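Local structure of envelope glycoprotein (Thogoto virus, 5XEA) at residues E121-K130 with T436-T447. The protein probably attaches the virus to its host-cell receptor and later drives fusion of the viral envelope with the host membrane. Residues are numbered along the deposited sequence; the frame is centred on the assembly and turned at random.
Sequences ELVRRDANWK and TMMYTKNGGKGT
The ring of Trp-129 lies with one face against the backbone of Lys-445 and Gly-446. Gly-446 CA makes a CH-pi contact, 4.1 Å from the centroid of the six-membered ring, and the carbonyl O of Lys-445 sits over the same face. NE1 hydrogen-bonds to Asp-97 OD2, the same oxygen that forms the salt bridge with Arg-125 NH2. Segment 436-447 is poorly ordered from Gly-443 onward, so this end is less certain.

At the guanidinium edge of Arg-124, NH1 donates a hydrogen bond to Met-437 O at 2.6 Å; the acceptor lies 8° out of the guanidinium plane. NH1 also makes a weak hydrogen bond to Met-438 O of the third subunit. Thr-440 N lies over one face. With CG anti to the backbone N (chi1 171°) and the chain straight to NE, Arg-124 runs across the sulfur of Met-437, its CD 3.8 Å from SD.

Arg-125 turns its guanidinium edge to two carbonyls. NH1 donates a hydrogen bond to Gly-443 O at 2.8 Å, from above the carbonyl plane, and a weak one to Lys-441 O.

Asn-442 grips Asp-126 twice. Its OD1 accepts the backbone N-H of Asp-126 on a lone pair, 2.9 Å from N, and its ND2 donates to the carboxylate OD1. Slightly earlier on both segments, Lys-441 N donates a nearly straight hydrogen bond to Arg-124 O (2.9 Å). A water links Arg-124 N, Thr-436 O and Lys-441 NZ.

The chain leaving helix 421-437 thus follows the loop before strand 133-156. Tyr-439 meets Trp-50 of the second subunit edge-to-face. Loop and C-terminal end together lie against the sheet of strands 40-56, 95-99 and 133-156, consistent with the class III, gp64-like fusion fold.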
# COMPACT_ATOMS: atom_id res chain seq x y z
N GLU B 121 -27.53 -8.55 23.57
CA GLU B 121 -26.35 -8.99 24.31
C GLU B 121 -26.78 -9.68 25.60
O GLU B 121 -27.79 -9.32 26.21
CB GLU B 121 -25.42 -7.81 24.62
CG GLU B 121 -24.06 -8.25 25.19
CD GLU B 121 -23.32 -9.22 24.27
OE1 GLU B 121 -23.35 -10.44 24.54
OE2 GLU B 121 -22.69 -8.78 23.27
N LEU B 122 -26.02 -10.69 25.99
CA LEU B 122 -26.37 -11.48 27.16
C LEU B 122 -25.71 -10.89 28.40
O LEU B 122 -24.78 -10.10 28.30
CB LEU B 122 -25.95 -12.95 26.98
CG LEU B 122 -24.49 -13.36 26.77
CD1 LEU B 122 -23.65 -13.38 28.04
CD2 LEU B 122 -24.48 -14.75 26.12
N VAL B 123 -26.24 -11.25 29.56
CA VAL B 123 -25.65 -10.95 30.86
C VAL B 123 -25.14 -12.26 31.42
O VAL B 123 -25.84 -13.27 31.35
CB VAL B 123 -26.68 -10.32 31.82
CG1 VAL B 123 -26.02 -9.96 33.16
CG2 VAL B 123 -27.31 -9.08 31.21
N ARG B 124 -23.92 -12.27 31.94
CA ARG B 124 -23.35 -13.49 32.50
C ARG B 124 -23.69 -13.54 33.98
O ARG B 124 -23.20 -12.73 34.76
CB ARG B 124 -21.85 -13.55 32.30
CG ARG B 124 -21.24 -14.72 33.08
CD ARG B 124 -19.74 -14.72 32.96
NE ARG B 124 -19.15 -15.81 33.70
CZ ARG B 124 -17.85 -16.04 33.75
NH1 ARG B 124 -17.01 -15.26 33.08
NH2 ARG B 124 -17.38 -17.05 34.47
N ARG B 125 -24.53 -14.50 34.38
CA ARG B 125 -24.95 -14.62 35.77
C ARG B 125 -25.00 -16.09 36.16
O ARG B 125 -25.51 -16.91 35.39
CB ARG B 125 -26.32 -13.95 35.99
CG ARG B 125 -26.79 -13.89 37.44
CD ARG B 125 -27.99 -12.95 37.59
NE ARG B 125 -28.52 -12.96 38.95
CZ ARG B 125 -28.16 -12.10 39.91
NH1 ARG B 125 -27.26 -11.16 39.65
NH2 ARG B 125 -28.69 -12.19 41.12
N ASP B 126 -24.47 -16.43 37.33
CA ASP B 126 -24.56 -17.81 37.83
C ASP B 126 -24.89 -17.83 39.33
O ASP B 126 -24.29 -18.57 40.11
CB ASP B 126 -23.30 -18.61 37.53
CG ASP B 126 -22.04 -17.99 38.12
OD1 ASP B 126 -22.14 -17.04 38.94
OD2 ASP B 126 -20.94 -18.48 37.76
N ALA B 127 -25.89 -17.05 39.72
CA ALA B 127 -26.31 -17.00 41.11
C ALA B 127 -26.81 -18.36 41.60
O ALA B 127 -27.34 -19.17 40.82
CB ALA B 127 -27.39 -15.94 41.30
N ASN B 128 -26.64 -18.60 42.90
CA ASN B 128 -26.95 -19.88 43.55
C ASN B 128 -27.28 -19.61 45.01
O ASN B 128 -26.70 -20.23 45.90
CB ASN B 128 -25.73 -20.81 43.44
CG ASN B 128 -26.05 -22.28 43.76
OD1 ASN B 128 -27.20 -22.72 43.72
ND2 ASN B 128 -25.00 -23.05 44.04
N TRP B 129 -28.16 -18.64 45.29
CA TRP B 129 -28.29 -18.13 46.65
C TRP B 129 -29.43 -18.79 47.42
O TRP B 129 -29.65 -18.43 48.59
CB TRP B 129 -28.47 -16.61 46.66
CG TRP B 129 -29.45 -16.08 45.65
CD1 TRP B 129 -29.15 -15.49 44.45
CD2 TRP B 129 -30.88 -16.05 45.76
NE1 TRP B 129 -30.30 -15.11 43.81
CE2 TRP B 129 -31.38 -15.44 44.59
CE3 TRP B 129 -31.79 -16.50 46.74
CZ2 TRP B 129 -32.74 -15.27 44.36
CZ3 TRP B 129 -33.14 -16.32 46.51
CH2 TRP B 129 -33.60 -15.71 45.33
N LYS B 130 -30.16 -19.72 46.80
CA LYS B 130 -31.33 -20.35 47.40
C LYS B 130 -30.90 -21.70 47.98
O LYS B 130 -30.83 -22.70 47.26
CB LYS B 130 -32.45 -20.51 46.38
CG LYS B 130 -33.78 -20.93 47.00
CD LYS B 130 -34.41 -19.79 47.77
CE LYS B 130 -35.68 -20.25 48.49
NZ LYS B 130 -36.36 -19.10 49.16
N THR B 436 -18.47 -8.82 27.83
CA THR B 436 -19.62 -9.18 28.64
C THR B 436 -19.30 -10.32 29.60
O THR B 436 -19.84 -10.38 30.71
CB THR B 436 -20.80 -9.60 27.78
OG1 THR B 436 -20.88 -8.76 26.62
CG2 THR B 436 -22.04 -9.40 28.59
N MET B 437 -18.46 -11.26 29.17
CA MET B 437 -18.10 -12.42 29.96
C MET B 437 -17.01 -12.13 30.98
O MET B 437 -16.70 -13.01 31.79
CB MET B 437 -17.66 -13.55 29.03
CG MET B 437 -18.81 -14.09 28.15
SD MET B 437 -20.01 -15.01 29.16
CE MET B 437 -19.02 -16.44 29.61
N MET B 438 -16.46 -10.92 30.98
CA MET B 438 -15.25 -10.63 31.75
C MET B 438 -15.43 -10.93 33.24
O MET B 438 -14.50 -11.42 33.91
CB MET B 438 -14.85 -9.18 31.56
CG MET B 438 -13.51 -8.87 32.14
SD MET B 438 -13.04 -7.21 31.69
CE MET B 438 -12.58 -7.46 29.96
N TYR B 439 -16.60 -10.66 33.80
CA TYR B 439 -16.90 -11.11 35.16
C TYR B 439 -18.39 -11.41 35.27
O TYR B 439 -19.21 -10.90 34.50
CB TYR B 439 -16.45 -10.09 36.22
CG TYR B 439 -16.96 -8.69 35.98
CD1 TYR B 439 -18.15 -8.26 36.56
CD2 TYR B 439 -16.27 -7.79 35.18
CE1 TYR B 439 -18.65 -6.99 36.34
CE2 TYR B 439 -16.76 -6.49 34.95
CZ TYR B 439 -17.94 -6.10 35.54
OH TYR B 439 -18.47 -4.84 35.35
N THR B 440 -18.73 -12.25 36.24
CA THR B 440 -20.12 -12.58 36.49
C THR B 440 -20.81 -11.44 37.23
O THR B 440 -20.21 -10.73 38.05
CB THR B 440 -20.20 -13.89 37.28
OG1 THR B 440 -21.55 -14.38 37.25
CG2 THR B 440 -19.78 -13.67 38.75
N LYS B 441 -22.08 -11.23 36.91
CA LYS B 441 -22.85 -10.15 37.51
C LYS B 441 -23.83 -10.79 38.50
O LYS B 441 -25.02 -10.95 38.21
CB LYS B 441 -23.58 -9.32 36.42
CG LYS B 441 -22.75 -9.04 35.14
CD LYS B 441 -21.84 -7.82 35.26
CE LYS B 441 -21.15 -7.48 33.90
NZ LYS B 441 -20.25 -8.57 33.41
N ASN B 442 -23.32 -11.16 39.68
CA ASN B 442 -24.08 -11.95 40.65
C ASN B 442 -24.66 -11.15 41.81
O ASN B 442 -25.10 -11.75 42.79
CB ASN B 442 -23.20 -13.07 41.22
CG ASN B 442 -23.02 -14.22 40.25
OD1 ASN B 442 -23.70 -14.30 39.22
ND2 ASN B 442 -22.10 -15.12 40.58
N GLY B 443 -24.67 -9.82 41.73
CA GLY B 443 -25.43 -9.04 42.68
C GLY B 443 -26.83 -8.81 42.12
O GLY B 443 -26.96 -8.72 40.90
N GLY B 444 -27.86 -8.73 42.96
CA GLY B 444 -27.78 -8.87 44.40
C GLY B 444 -29.16 -9.03 45.04
O GLY B 444 -29.83 -8.05 45.36
N LYS B 445 -29.59 -10.29 45.20
CA LYS B 445 -30.95 -10.58 45.64
C LYS B 445 -30.96 -11.71 46.67
O LYS B 445 -29.96 -12.41 46.87
CB LYS B 445 -31.86 -10.97 44.46
CG LYS B 445 -31.60 -10.21 43.17
CD LYS B 445 -32.66 -10.51 42.13
CE LYS B 445 -32.89 -12.00 41.98
NZ LYS B 445 -34.05 -12.28 41.08
N GLY B 446 -32.11 -11.88 47.32
CA GLY B 446 -32.29 -12.92 48.33
C GLY B 446 -33.63 -12.89 49.05
O GLY B 446 -33.96 -11.90 49.72
N THR B 447 -34.41 -13.97 48.94
CA THR B 447 -35.71 -14.09 49.60
C THR B 447 -35.58 -14.02 51.12
O THR B 447 -34.92 -14.86 51.74
CB THR B 447 -36.43 -15.41 49.22
OG1 THR B 447 -36.85 -15.37 47.85
CG2 THR B 447 -37.65 -15.64 50.11
O HOH W 1 -22.40 -9.86 31.58